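Local coordinates for hypothetical protein, IPT/TIG domain protein (PDB 4HW6) that is of unknown function but probably serves as an auxiliary nutrient-binding, perhaps carbohydrate-binding, protein that joins an IPT/TIG domain to a six-bladed beta-propeller, at residues V167-Q172 against A408-R413; E265-D270 against Y298-N303; T366-V369 against R375-T378; C360-H365 against G419-H424; G393-Q398 against R427-E432. All blocks are in the same frame, centred on the assembly; numbering follows the deposited sequence. Where two conformers were deposited one is given.

Contact 1: V167-Q172 against A408-R413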
# COMPACT_ATOMS: atom_id res chain seq x y z
N VAL A 167 3.20 -4.92 12.96
CA VAL A 167 2.97 -6.09 12.15
C VAL A 167 4.34 -6.65 11.77
O VAL A 167 5.11 -6.01 11.06
CB VAL A 167 2.16 -5.76 10.88
CG1 VAL A 167 1.97 -7.01 10.05
CG2 VAL A 167 0.79 -5.14 11.23
N ASP A 168 4.62 -7.86 12.26
CA ASP A 168 5.89 -8.57 12.07
C ASP A 168 5.65 -9.71 11.08
O ASP A 168 5.09 -10.75 11.43
CB ASP A 168 6.35 -9.10 13.43
CG ASP A 168 7.62 -9.92 13.38
OD1 ASP A 168 8.10 -10.34 12.31
OD2 ASP A 168 8.13 -10.21 14.48
N PHE A 169 6.08 -9.52 9.84
CA PHE A 169 5.79 -10.51 8.79
C PHE A 169 6.58 -11.81 8.95
O PHE A 169 6.10 -12.88 8.57
CB PHE A 169 6.02 -9.90 7.40
CG PHE A 169 4.96 -8.92 6.97
CD1 PHE A 169 5.00 -7.60 7.38
CD2 PHE A 169 3.92 -9.32 6.15
CE1 PHE A 169 4.04 -6.68 6.99
CE2 PHE A 169 2.96 -8.40 5.73
CZ PHE A 169 3.01 -7.08 6.16
N VAL A 170 7.80 -11.72 9.48
CA VAL A 170 8.66 -12.90 9.62
C VAL A 170 8.01 -13.86 10.62
O VAL A 170 7.92 -15.06 10.38
CB VAL A 170 10.09 -12.52 10.07
CG1 VAL A 170 10.90 -13.74 10.53
CG2 VAL A 170 10.81 -11.78 8.95
N ASN A 171 7.54 -13.32 11.74
CA ASN A 171 6.91 -14.13 12.78
C ASN A 171 5.38 -14.20 12.67
O ASN A 171 4.73 -14.89 13.46
CB ASN A 171 7.32 -13.62 14.15
CG ASN A 171 8.81 -13.74 14.35
OD1 ASN A 171 9.34 -14.82 14.20
ND2 ASN A 171 9.49 -12.62 14.61
N GLN A 172 4.82 -13.51 11.68
CA GLN A 172 3.38 -13.50 11.46
C GLN A 172 2.66 -13.16 12.78
O GLN A 172 1.80 -13.90 13.24
CB GLN A 172 2.93 -14.83 10.87
CG GLN A 172 3.63 -15.19 9.57
CD GLN A 172 2.97 -14.55 8.37
OE1 GLN A 172 1.84 -14.90 8.03
NE2 GLN A 172 3.67 -13.63 7.71
N ALA A 408 -0.23 2.13 3.24
CA ALA A 408 1.16 1.75 2.98
C ALA A 408 1.22 0.90 1.71
O ALA A 408 0.24 0.23 1.35
CB ALA A 408 1.74 1.00 4.17
N TYR A 409 2.33 0.99 0.98
CA TYR A 409 2.53 0.17 -0.20
C TYR A 409 3.69 -0.76 0.04
O TYR A 409 4.81 -0.31 0.30
CB TYR A 409 2.75 1.02 -1.47
CG TYR A 409 2.81 0.13 -2.68
CD1 TYR A 409 1.66 -0.44 -3.21
CD2 TYR A 409 4.02 -0.18 -3.27
CE1 TYR A 409 1.72 -1.29 -4.31
CE2 TYR A 409 4.08 -1.01 -4.39
CZ TYR A 409 2.92 -1.56 -4.89
OH TYR A 409 3.01 -2.43 -5.98
N ASP A 410 3.42 -2.05 -0.08
CA ASP A 410 4.39 -3.10 0.13
C ASP A 410 5.00 -3.42 -1.23
O ASP A 410 4.37 -4.07 -2.06
CB ASP A 410 3.66 -4.31 0.70
CG ASP A 410 4.57 -5.45 1.08
OD1 ASP A 410 5.68 -5.60 0.51
OD2 ASP A 410 4.12 -6.24 1.95
N MSE A 411 6.20 -2.91 -1.47
CA MSE A 411 6.89 -3.13 -2.75
C MSE A 411 7.30 -4.59 -2.92
O MSE A 411 7.36 -5.12 -4.04
CB MSE A 411 8.10 -2.21 -2.87
CG MSE A 411 7.76 -0.73 -2.97
SE MSE A 411 9.34 0.33 -3.43
CE MSE A 411 10.19 -0.96 -4.57
N LYS A 412 7.60 -5.27 -1.82
CA LYS A 412 8.03 -6.65 -1.90
C LYS A 412 6.89 -7.57 -2.32
O LYS A 412 7.05 -8.47 -3.15
CB LYS A 412 8.64 -7.11 -0.57
CG LYS A 412 9.14 -8.53 -0.57
CD LYS A 412 10.14 -8.80 0.54
CE LYS A 412 9.48 -9.06 1.88
NZ LYS A 412 10.51 -9.35 2.92
N ARG A 413 5.73 -7.36 -1.73
CA ARG A 413 4.57 -8.22 -1.97
C ARG A 413 3.59 -7.61 -2.98
O ARG A 413 2.55 -8.21 -3.24
CB ARG A 413 3.87 -8.53 -0.65
CG ARG A 413 4.81 -9.13 0.38
CD ARG A 413 4.14 -9.53 1.69
NE ARG A 413 5.14 -10.04 2.63
CZ ARG A 413 5.97 -9.29 3.36
NH1 ARG A 413 5.91 -7.97 3.33
NH2 ARG A 413 6.87 -9.87 4.15
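The guanidinium of R413 lies flat on the phenyl ring of F169 where two blades of the beta-propeller meet: strand 164-168 belongs to one sheet, strand 404-410 to the sheet that holds the last strands of the chain. The geometry is that of a stacked cation-pi pair, the two planes differing by 15°. CZ of R413 stands 4.0 Å from the centroid of the F169 ring. Its direction is 32° off the ring normal, so the overlap is off-centre. NH1 of R413 sits above the middle of the ring, whereas NH2 of R413 slides back over the ring's root and approaches CB of F169 to 3.4 Å. The arginine chain runs extended from CG to NE, and its last torsion turns the guanidinium broadside to the ring. K412 CE lies over the opposite face of the guanidinium, near the rim, so that plane has a neighbour on both sides. At its edge NH1 donates to D410 OD2, 17° out of the carboxylate plane on the syn side, in a salt bridge. That oxygen also takes a bond from Y417, while Y152 and D153 hold the guanidinium nitrogens from the other blade. Were R413 cut back to an alanine, D410 would probably lose its charge partner and that face of F169 the guanidinium laid on it, opening a gap between the blades. The carboxylate also fixes the turn from which the arginine springs: in an Asx motif, D410 OD1 accepts the backbone N of R413 at 2.8 Å, met from above the carboxylate plane.

Contact 2: E265-D270 against Y298-N303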
# COMPACT_ATOMS: atom_id res chain seq x y z
N GLU A 265 10.00 28.65 12.01
CA GLU A 265 9.26 29.03 10.83
C GLU A 265 10.07 28.72 9.57
O GLU A 265 10.76 29.60 9.03
CB GLU A 265 8.94 30.52 10.91
CG GLU A 265 7.90 30.98 9.90
CD GLU A 265 7.64 32.47 10.00
OE1 GLU A 265 7.21 32.92 11.08
OE2 GLU A 265 7.86 33.18 9.01
N GLU A 266 10.00 27.47 9.10
CA GLU A 266 10.57 27.13 7.78
C GLU A 266 9.82 27.93 6.72
O GLU A 266 10.43 28.50 5.83
CB GLU A 266 10.48 25.63 7.47
CG GLU A 266 11.43 24.76 8.31
CD GLU A 266 12.84 24.72 7.78
OE1 GLU A 266 13.12 25.36 6.73
OE2 GLU A 266 13.70 24.03 8.40
N VAL A 267 8.49 27.97 6.83
CA VAL A 267 7.66 28.82 5.97
C VAL A 267 6.32 29.05 6.62
O VAL A 267 5.85 28.20 7.37
CB VAL A 267 7.49 28.18 4.56
CG1 VAL A 267 6.57 26.97 4.59
CG2 VAL A 267 7.04 29.21 3.53
N MSE A 268 5.69 30.19 6.35
CA MSE A 268 4.32 30.43 6.81
C MSE A 268 3.35 29.57 6.01
O MSE A 268 3.57 29.28 4.83
CB MSE A 268 3.91 31.90 6.64
CG MSE A 268 4.68 32.88 7.50
SE MSE A 268 4.50 32.52 9.40
CE MSE A 268 2.56 32.53 9.69
N MSE A 269 2.25 29.19 6.66
CA MSE A 269 1.13 28.54 6.01
C MSE A 269 -0.08 29.46 6.11
O MSE A 269 -0.14 30.38 6.93
CB MSE A 269 0.83 27.18 6.64
CG MSE A 269 1.78 26.08 6.20
SE MSE A 269 1.37 24.37 7.05
CE MSE A 269 -0.42 24.16 6.29
N ASP A 270 -1.07 29.20 5.27
CA ASP A 270 -2.24 30.05 5.22
C ASP A 270 -3.35 29.60 6.19
O ASP A 270 -4.39 30.25 6.28
CB ASP A 270 -2.77 30.15 3.78
CG ASP A 270 -3.32 28.84 3.24
OD1 ASP A 270 -3.43 27.82 3.96
OD2 ASP A 270 -3.67 28.83 2.04
N TYR A 298 -1.93 20.73 -0.70
CA TYR A 298 -1.02 21.75 -1.19
C TYR A 298 0.34 21.11 -1.45
O TYR A 298 0.65 20.01 -0.95
CB TYR A 298 -0.81 22.84 -0.13
CG TYR A 298 -1.88 23.89 0.05
CD1 TYR A 298 -3.21 23.54 0.27
CD2 TYR A 298 -1.54 25.24 0.08
CE1 TYR A 298 -4.18 24.52 0.51
CE2 TYR A 298 -2.51 26.21 0.30
CZ TYR A 298 -3.84 25.84 0.51
OH TYR A 298 -4.79 26.83 0.76
N ARG A 299 1.16 21.84 -2.21
CA ARG A 299 2.56 21.46 -2.42
C ARG A 299 3.49 22.56 -1.88
O ARG A 299 3.24 23.75 -2.08
CB ARG A 299 2.83 21.21 -3.91
CG ARG A 299 4.31 21.15 -4.30
CD ARG A 299 4.52 20.46 -5.62
NE ARG A 299 5.75 20.86 -6.28
CZ ARG A 299 6.15 20.41 -7.47
NH1 ARG A 299 5.40 19.54 -8.12
NH2 ARG A 299 7.28 20.84 -8.02
N VAL A 300 4.58 22.14 -1.24
CA VAL A 300 5.63 23.06 -0.78
C VAL A 300 6.96 22.63 -1.41
O VAL A 300 7.41 21.49 -1.26
CB VAL A 300 5.69 23.15 0.75
CG1 VAL A 300 5.88 21.77 1.40
CG2 VAL A 300 6.77 24.14 1.15
N ASP A 301 7.55 23.51 -2.19
CA ASP A 301 8.80 23.23 -2.87
C ASP A 301 10.00 23.43 -1.95
O ASP A 301 9.97 24.28 -1.05
CB ASP A 301 8.95 24.15 -4.09
CG ASP A 301 7.97 23.81 -5.23
OD1 ASP A 301 7.70 22.63 -5.47
OD2 ASP A 301 7.49 24.73 -5.90
N TYR A 302 11.03 22.63 -2.19
CA TYR A 302 12.30 22.69 -1.46
C TYR A 302 13.39 23.20 -2.38
O TYR A 302 13.60 22.65 -3.46
CB TYR A 302 12.65 21.30 -0.89
CG TYR A 302 13.96 21.24 -0.16
CD1 TYR A 302 14.08 21.76 1.12
CD2 TYR A 302 15.06 20.63 -0.72
CE1 TYR A 302 15.27 21.72 1.80
CE2 TYR A 302 16.27 20.56 -0.05
CZ TYR A 302 16.37 21.10 1.22
OH TYR A 302 17.58 21.03 1.86
N ASN A 303 14.06 24.28 -1.96
CA ASN A 303 15.18 24.82 -2.72
C ASN A 303 16.45 24.20 -2.18
O ASN A 303 16.83 24.46 -1.03
CB ASN A 303 15.24 26.35 -2.57
CG ASN A 303 16.40 26.98 -3.35
OD1 ASN A 303 17.54 26.48 -3.34
ND2 ASN A 303 16.12 28.08 -4.02
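V267 and V300 mark the nearest approach of the two backbones, their CA atoms 9.1 Å apart, too far for any sharing of a sheet; only side chains bridge the distance. Segment 265-270 turns a corner at E266 and V267, which both face I252 in a classic beta bulge, whereas 298-301 runs in strand 296-301 of the neighbouring sheet. Between the valines the touch is light, CG1 of V267 to CG2 of V300 at 4.5 Å, and L309 packs against both.

The firmer link is polar. Y298 OH donates to OD2 of D270 over 2.6 Å, using the syn lone pair of that oxygen. OD2 lies near the plane of the Y298 ring, at its hydroxyl edge, but the carboxylate is turned almost square to the ring, their planes 85° apart. The first torsion of D270 (chi1 67°) places CG between backbone N and carbonyl carbon, which swings the acid toward the tyrosine. Its other oxygen, OD1, binds the hydroxyl of Y291, whose ring stacks on that of Y298, so one carboxylate grips two stacked tyrosines. The arrangement fits two successive blades of the six-bladed propeller, which meet here through side chains, with no backbone bond between the two segments.

Contact 3: T366-V369 against R375-T378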
# COMPACT_ATOMS: atom_id res chain seq x y z
N THR A 366 -12.94 6.38 0.41
CA THR A 366 -12.23 5.93 -0.77
C THR A 366 -10.71 5.99 -0.61
O THR A 366 -10.16 6.70 0.26
CB THR A 366 -12.62 6.76 -2.01
OG1 THR A 366 -12.38 8.15 -1.75
CG2 THR A 366 -14.09 6.56 -2.37
N VAL A 367 -10.04 5.23 -1.46
CA VAL A 367 -8.65 5.43 -1.77
C VAL A 367 -8.62 6.16 -3.12
O VAL A 367 -9.29 5.72 -4.08
CB VAL A 367 -7.87 4.10 -1.84
CG1 VAL A 367 -6.41 4.36 -2.22
CG2 VAL A 367 -7.95 3.35 -0.49
N ARG A 368 -7.90 7.27 -3.18
CA ARG A 368 -7.88 8.13 -4.36
C ARG A 368 -6.45 8.31 -4.82
O ARG A 368 -5.51 7.96 -4.09
CB ARG A 368 -8.59 9.47 -4.07
CG ARG A 368 -10.04 9.21 -3.65
CD ARG A 368 -10.86 10.44 -3.34
NE ARG A 368 -11.32 11.09 -4.56
CZ ARG A 368 -11.93 12.27 -4.55
NH1 ARG A 368 -12.19 12.87 -3.40
NH2 ARG A 368 -12.32 12.83 -5.67
N VAL A 369 -6.28 8.83 -6.04
CA VAL A 369 -4.95 9.05 -6.61
C VAL A 369 -4.86 10.46 -7.10
O VAL A 369 -5.77 10.93 -7.79
CB VAL A 369 -4.67 8.09 -7.76
CG1 VAL A 369 -3.22 8.24 -8.23
CG2 VAL A 369 -4.93 6.66 -7.35
N ARG A 375 -4.46 15.63 -11.46
CA ARG A 375 -5.77 14.99 -11.61
C ARG A 375 -6.06 14.07 -10.45
O ARG A 375 -5.17 13.35 -10.01
CB ARG A 375 -5.88 14.21 -12.91
CG ARG A 375 -7.28 13.62 -13.12
CD ARG A 375 -7.50 13.03 -14.50
NE ARG A 375 -7.65 14.05 -15.54
CZ ARG A 375 -8.73 14.82 -15.76
NH1 ARG A 375 -9.83 14.74 -15.01
NH2 ARG A 375 -8.70 15.70 -16.75
N VAL A 376 -7.28 14.12 -9.93
CA VAL A 376 -7.71 13.28 -8.82
C VAL A 376 -8.68 12.26 -9.36
O VAL A 376 -9.67 12.64 -9.98
CB VAL A 376 -8.43 14.08 -7.72
CG1 VAL A 376 -8.91 13.12 -6.63
CG2 VAL A 376 -7.51 15.16 -7.16
N THR A 377 -8.39 10.97 -9.16
CA THR A 377 -9.30 9.89 -9.58
C THR A 377 -9.53 8.97 -8.38
O THR A 377 -8.72 8.97 -7.45
CB THR A 377 -8.72 9.09 -10.74
OG1 THR A 377 -7.48 8.52 -10.32
CG2 THR A 377 -8.52 9.98 -11.98
N THR A 378 -10.64 8.26 -8.35
CA THR A 378 -10.93 7.34 -7.27
C THR A 378 -10.43 5.92 -7.62
O THR A 378 -10.76 5.40 -8.67
CB THR A 378 -12.41 7.39 -6.90
OG1 THR A 378 -12.70 8.72 -6.42
CG2 THR A 378 -12.75 6.35 -5.79
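R368 and T378 form an antiparallel non-hydrogen-bonded pair in the hairpin of strands 366-370 and 375-380, inside one propeller blade. Next to it V369 and T377 make the hydrogen-bonded pair: V369 N to T377 O at 2.8 Å, T377 N to V369 O at 3.0 Å. The short strand axes run at 148° in direction, so the strands are antiparallel with some twist.

The arginine side chain can be followed outward along the partner strand. CB of R368 rests 3.4 Å from the carbonyl O of T377. CG of R368 lies 3.9 Å from OG1 of T378, and CD passes beside the same oxygen. The chain of R368 bends about its CG-CD bond (chi3 79°), laying the guanidinium over V376. This brings NE of R368 to 3.3 Å from OG1 of T378. CG1 of V376 lies over one face of the group, nearest NH2 of R368 at 3.6 Å. The tip is claimed by acids beyond the hairpin: NH2 makes a salt bridge with D326, and NH1 one with D361 as well as a bond to the carbonyl of R333. T378 OG1 is itself bonded to D326 and W324. A leucine in place of R368 would probably leave D326 and D361 without their charge mate and the R333 carbonyl without this donor. Toward the start of strand 366-370, methyl CG2 of T366 meets CG2 of T378 at 3.7 Å.

Backbone bonds thus set the pairing of the hairpin, while a buried arginine, in salt bridge with two carboxylates and flanked by a valine, ties it to its surroundings; the two acids are likely to keep that guanidinium charged.

Contact 4: C360-H365 against G419-H424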
# COMPACT_ATOMS: atom_id res chain seq x y z
N CYS A 360 -5.82 8.07 1.33
CA CYS A 360 -7.12 7.71 1.88
C CYS A 360 -7.96 8.97 2.09
O CYS A 360 -7.52 9.93 2.71
CB CYS A 360 -6.92 7.00 3.21
SG CYS A 360 -6.26 5.35 2.94
N ASP A 361 -9.16 8.97 1.52
CA ASP A 361 -10.09 10.08 1.62
C ASP A 361 -11.12 9.56 2.62
O ASP A 361 -12.05 8.87 2.25
CB ASP A 361 -10.66 10.39 0.24
CG ASP A 361 -11.10 11.85 0.07
OD1 ASP A 361 -10.41 12.78 0.56
OD2 ASP A 361 -12.13 12.06 -0.62
N ARG A 362 -10.89 9.85 3.89
CA ARG A 362 -11.58 9.18 4.97
C ARG A 362 -13.09 9.33 4.91
O ARG A 362 -13.84 8.34 5.12
CB ARG A 362 -11.03 9.69 6.30
CG ARG A 362 -11.66 9.08 7.54
CD ARG A 362 -11.03 9.66 8.79
NE ARG A 362 -11.82 9.38 10.00
CZ ARG A 362 -11.49 8.54 10.99
NH1 ARG A 362 -10.40 7.78 10.97
NH2 ARG A 362 -12.30 8.44 12.04
N ASP A 363 -13.56 10.52 4.60
CA ASP A 363 -14.99 10.80 4.69
C ASP A 363 -15.78 10.61 3.41
O ASP A 363 -17.00 10.60 3.46
CB ASP A 363 -15.22 12.16 5.35
CG ASP A 363 -14.66 12.21 6.76
OD1 ASP A 363 -14.94 11.31 7.55
OD2 ASP A 363 -13.89 13.13 7.08
N SER A 364 -15.09 10.39 2.28
CA SER A 364 -15.74 9.84 1.09
C SER A 364 -15.61 8.32 1.03
O SER A 364 -16.20 7.69 0.14
CB SER A 364 -15.18 10.45 -0.19
OG SER A 364 -13.86 10.01 -0.42
N HIS A 365 -14.85 7.75 1.97
CA HIS A 365 -14.64 6.30 2.13
C HIS A 365 -13.95 5.67 0.92
O HIS A 365 -14.29 4.55 0.49
CB HIS A 365 -15.95 5.59 2.47
CG HIS A 365 -16.69 6.24 3.60
ND1 HIS A 365 -16.38 5.99 4.93
CD2 HIS A 365 -17.73 7.11 3.61
CE1 HIS A 365 -17.19 6.69 5.70
NE2 HIS A 365 -17.99 7.41 4.93
N GLY A 419 -5.64 1.05 6.37
CA GLY A 419 -6.19 1.06 7.71
C GLY A 419 -7.60 1.57 7.64
O GLY A 419 -7.85 2.78 7.51
N ASP A 420 -8.53 0.63 7.71
CA ASP A 420 -9.94 0.89 7.50
C ASP A 420 -10.57 1.05 8.88
O ASP A 420 -11.10 0.10 9.46
CB ASP A 420 -10.51 -0.28 6.71
CG ASP A 420 -11.91 -0.04 6.19
OD1 ASP A 420 -12.33 1.11 6.14
OD2 ASP A 420 -12.53 -1.04 5.75
N CYS A 421 -10.49 2.28 9.40
CA CYS A 421 -10.62 2.52 10.83
C CYS A 421 -11.93 2.09 11.47
O CYS A 421 -11.89 1.45 12.50
CB CYS A 421 -10.34 3.98 11.17
SG CYS A 421 -8.58 4.28 11.06
N ASP A 422 -13.06 2.40 10.85
CA ASP A 422 -14.35 2.01 11.43
C ASP A 422 -14.85 0.60 11.05
O ASP A 422 -15.91 0.14 11.49
CB ASP A 422 -15.36 3.14 11.24
CG ASP A 422 -15.25 4.19 12.36
OD1 ASP A 422 -15.20 3.79 13.55
OD2 ASP A 422 -15.24 5.39 12.08
N ASN A 423 -14.01 -0.14 10.33
CA ASN A 423 -14.15 -1.59 10.22
C ASN A 423 -13.13 -2.33 11.06
O ASN A 423 -13.18 -3.55 11.17
CB ASN A 423 -14.04 -2.03 8.76
CG ASN A 423 -15.26 -1.65 7.97
OD1 ASN A 423 -16.39 -1.73 8.49
ND2 ASN A 423 -15.06 -1.23 6.72
N HIS A 424 -12.19 -1.59 11.65
CA HIS A 424 -11.24 -2.12 12.63
C HIS A 424 -10.34 -3.18 12.05
O HIS A 424 -9.86 -4.06 12.76
CB HIS A 424 -12.02 -2.55 13.86
CG HIS A 424 -12.83 -1.43 14.44
ND1 HIS A 424 -12.24 -0.37 15.11
CD2 HIS A 424 -14.15 -1.15 14.37
CE1 HIS A 424 -13.18 0.51 15.44
NE2 HIS A 424 -14.35 0.06 15.00
O HOH W 1 -12.64 6.15 13.76
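R362 extends its guanidinium past C421, oblique to the guanidinium plane, with NH1 of R362 3.8 Å from CB of C421 in one of two modelled positions of the cysteine. CG leaves anti to the backbone N (chi1 180°) and the chain stays straight to NE, which carries the group from its own turn to the other. The firmer evidence is a bridge to an acid that it does not pair with directly: NH2 of R362 is 4.2 Å from OD2 of D422, and the oxygen lies well out of the guanidinium plane, so no N-H aims at it. A water joins them, accepting from NH2 of R362 at 2.9 Å and donating to OD2 of D422 at 3.2 Å. Both ends have further partners, NH1 bonding T405 and the D422 carboxylate bonding H403.

Each turn follows a strand of a different beta-propeller blade, and the two are built alike, with Asp-x-Asp-Ser/Asn-His sequences reminiscent of NHL-type propeller repeats. In the first, OG of S364 donates to OD2 of D361; in the second, ND2 of N423 donates to OD2 of D420 at 2.7 Å, almost straight at 177°. The carbonyl O of R362 sits 3.4 Å above the ring plane of H365, that of C421 3.2 Å above the ring plane of H424.

Contact 5: G393-Q398 against R427-E432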
# COMPACT_ATOMS: atom_id res chain seq x y z
N GLY A 393 -13.86 -7.09 -2.59
CA GLY A 393 -14.13 -7.42 -3.98
C GLY A 393 -13.54 -6.38 -4.92
O GLY A 393 -12.58 -5.68 -4.56
N GLU A 394 -14.17 -6.23 -6.10
CA GLU A 394 -13.65 -5.37 -7.16
C GLU A 394 -13.61 -3.93 -6.70
O GLU A 394 -14.52 -3.46 -6.02
CB GLU A 394 -14.53 -5.44 -8.41
CG GLU A 394 -14.74 -6.81 -9.03
CD GLU A 394 -13.51 -7.34 -9.74
OE1 GLU A 394 -12.83 -6.53 -10.41
OE2 GLU A 394 -13.25 -8.56 -9.64
N LEU A 395 -12.56 -3.21 -7.10
CA LEU A 395 -12.23 -1.92 -6.47
C LEU A 395 -13.35 -0.90 -6.45
O LEU A 395 -13.54 -0.23 -5.43
CB LEU A 395 -11.02 -1.28 -7.17
CG LEU A 395 -9.72 -2.07 -7.12
CD1 LEU A 395 -8.54 -1.21 -7.60
CD2 LEU A 395 -9.43 -2.62 -5.73
N ARG A 396 -14.04 -0.75 -7.58
CA ARG A 396 -15.05 0.31 -7.72
C ARG A 396 -16.47 -0.23 -7.80
O ARG A 396 -17.41 0.46 -7.42
CB ARG A 396 -14.74 1.17 -8.96
CG ARG A 396 -13.44 1.99 -8.89
CD ARG A 396 -13.50 3.13 -7.91
NE ARG A 396 -14.64 4.00 -8.18
CZ ARG A 396 -14.67 5.00 -9.05
NH1 ARG A 396 -13.61 5.31 -9.82
NH2 ARG A 396 -15.79 5.70 -9.16
N SER A 397 -16.66 -1.45 -8.29
CA SER A 397 -18.03 -1.97 -8.45
C SER A 397 -18.58 -2.57 -7.17
O SER A 397 -19.79 -2.59 -6.96
CB SER A 397 -18.10 -2.98 -9.59
OG SER A 397 -17.26 -4.10 -9.35
N GLN A 398 -17.70 -3.02 -6.29
CA GLN A 398 -18.10 -3.81 -5.11
C GLN A 398 -17.59 -3.30 -3.76
O GLN A 398 -18.35 -3.26 -2.77
CB GLN A 398 -17.66 -5.27 -5.27
CG GLN A 398 -18.29 -5.97 -6.47
CD GLN A 398 -17.84 -7.42 -6.62
OE1 GLN A 398 -16.68 -7.76 -6.33
NE2 GLN A 398 -18.74 -8.28 -7.08
N ARG A 427 -7.10 -3.71 5.50
CA ARG A 427 -7.55 -4.22 4.21
C ARG A 427 -6.33 -4.27 3.28
O ARG A 427 -5.32 -3.58 3.50
CB ARG A 427 -8.62 -3.32 3.62
CG ARG A 427 -9.80 -2.98 4.53
CD ARG A 427 -10.73 -4.15 4.77
NE ARG A 427 -11.57 -4.49 3.62
CZ ARG A 427 -12.60 -3.78 3.16
NH1 ARG A 427 -13.01 -2.68 3.73
NH2 ARG A 427 -13.27 -4.22 2.11
N LYS A 428 -6.41 -5.13 2.28
CA LYS A 428 -5.35 -5.25 1.27
C LYS A 428 -5.92 -4.97 -0.12
O LYS A 428 -7.04 -5.38 -0.43
CB LYS A 428 -4.75 -6.64 1.34
CG LYS A 428 -3.66 -6.97 0.34
CD LYS A 428 -3.11 -8.35 0.70
CE LYS A 428 -2.32 -9.00 -0.40
NZ LYS A 428 -1.90 -10.37 0.05
N ILE A 429 -5.16 -4.25 -0.93
CA ILE A 429 -5.50 -4.09 -2.35
C ILE A 429 -4.38 -4.74 -3.16
O ILE A 429 -3.22 -4.34 -3.05
CB ILE A 429 -5.68 -2.61 -2.78
CG1 ILE A 429 -6.74 -1.90 -1.93
CG2 ILE A 429 -6.05 -2.55 -4.27
CD1 ILE A 429 -6.92 -0.42 -2.25
N ALA A 430 -4.72 -5.75 -3.95
CA ALA A 430 -3.75 -6.53 -4.69
C ALA A 430 -4.48 -7.26 -5.81
O ALA A 430 -5.72 -7.29 -5.83
CB ALA A 430 -3.08 -7.58 -3.77
N PRO A 431 -3.72 -7.87 -6.73
CA PRO A 431 -4.33 -8.74 -7.73
C PRO A 431 -5.13 -9.86 -7.10
O PRO A 431 -4.72 -10.43 -6.08
CB PRO A 431 -3.12 -9.33 -8.45
CG PRO A 431 -2.02 -8.38 -8.25
CD PRO A 431 -2.27 -7.71 -6.92
N GLU A 432 -6.28 -10.16 -7.69
CA GLU A 432 -7.14 -11.27 -7.30
C GLU A 432 -6.37 -12.57 -7.43
O GLU A 432 -5.67 -12.74 -8.41
CB GLU A 432 -8.35 -11.33 -8.24
CG GLU A 432 -7.97 -11.48 -9.72
CD GLU A 432 -9.15 -11.37 -10.65
OE1 GLU A 432 -10.26 -11.73 -10.25
OE2 GLU A 432 -8.96 -10.94 -11.80
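The carboxylates of E394 and E432 are the flat groups that near each other, OE2 of E394 lying 4.4 Å from OE1 of E432, a doubtful spacing, as E432 takes two positions. The two acids carry like charges, and the tension is probably eased by R31, in salt bridge with OE1 of E432, while N108 N bonds OE2. A second flat group, the amide of Q398, takes E394 N on its OE1 at 2.9 Å, the donor tilted 16° from the carbonyl plane; this closes the 393-398 turn.

The remaining contact is apolar. CD2 of L395 meets CG2 of I429 at 3.7 Å, the branches lying at a slant to each other. On I429, CG2 stands anti to the backbone N, where it can face the leucine, and CG1 lies beside the backbone N.

Strand 425-431 lies between 415-420 and 109-115. Strand 109-115, from before the first blade, completes this last sheet, consistent with the usual ring closure of propellers, and 393-394 flanks it at the edge. L395 and I429 both also pack on Y379 and A380 of strand 375-380, in the adjacent blade.

Contacts 1, 4 and 5 all use the sheet holding strands 404-410, 415-420 and 425-431, but different parts of it, while contact 3 pairs two strands inside the neighbouring blade. Contacts 1 and 3 are buried and each centres on an arginine with acid partners; contacts 2, 4 and 5 are only partly buried and rely respectively on a tyrosine-carboxylate bond with a light valine touch, a water bridge, and an apolar touch. Contacts 3, 4 and 5 form a connected patch: 3 and 4 touch through neighbouring strands 366-370 and 355-361, and D420 of contact 4 receives R427 of contact 5. Contact 2 stands apart between two other blades, its centre about 33 Å from that of contact 1.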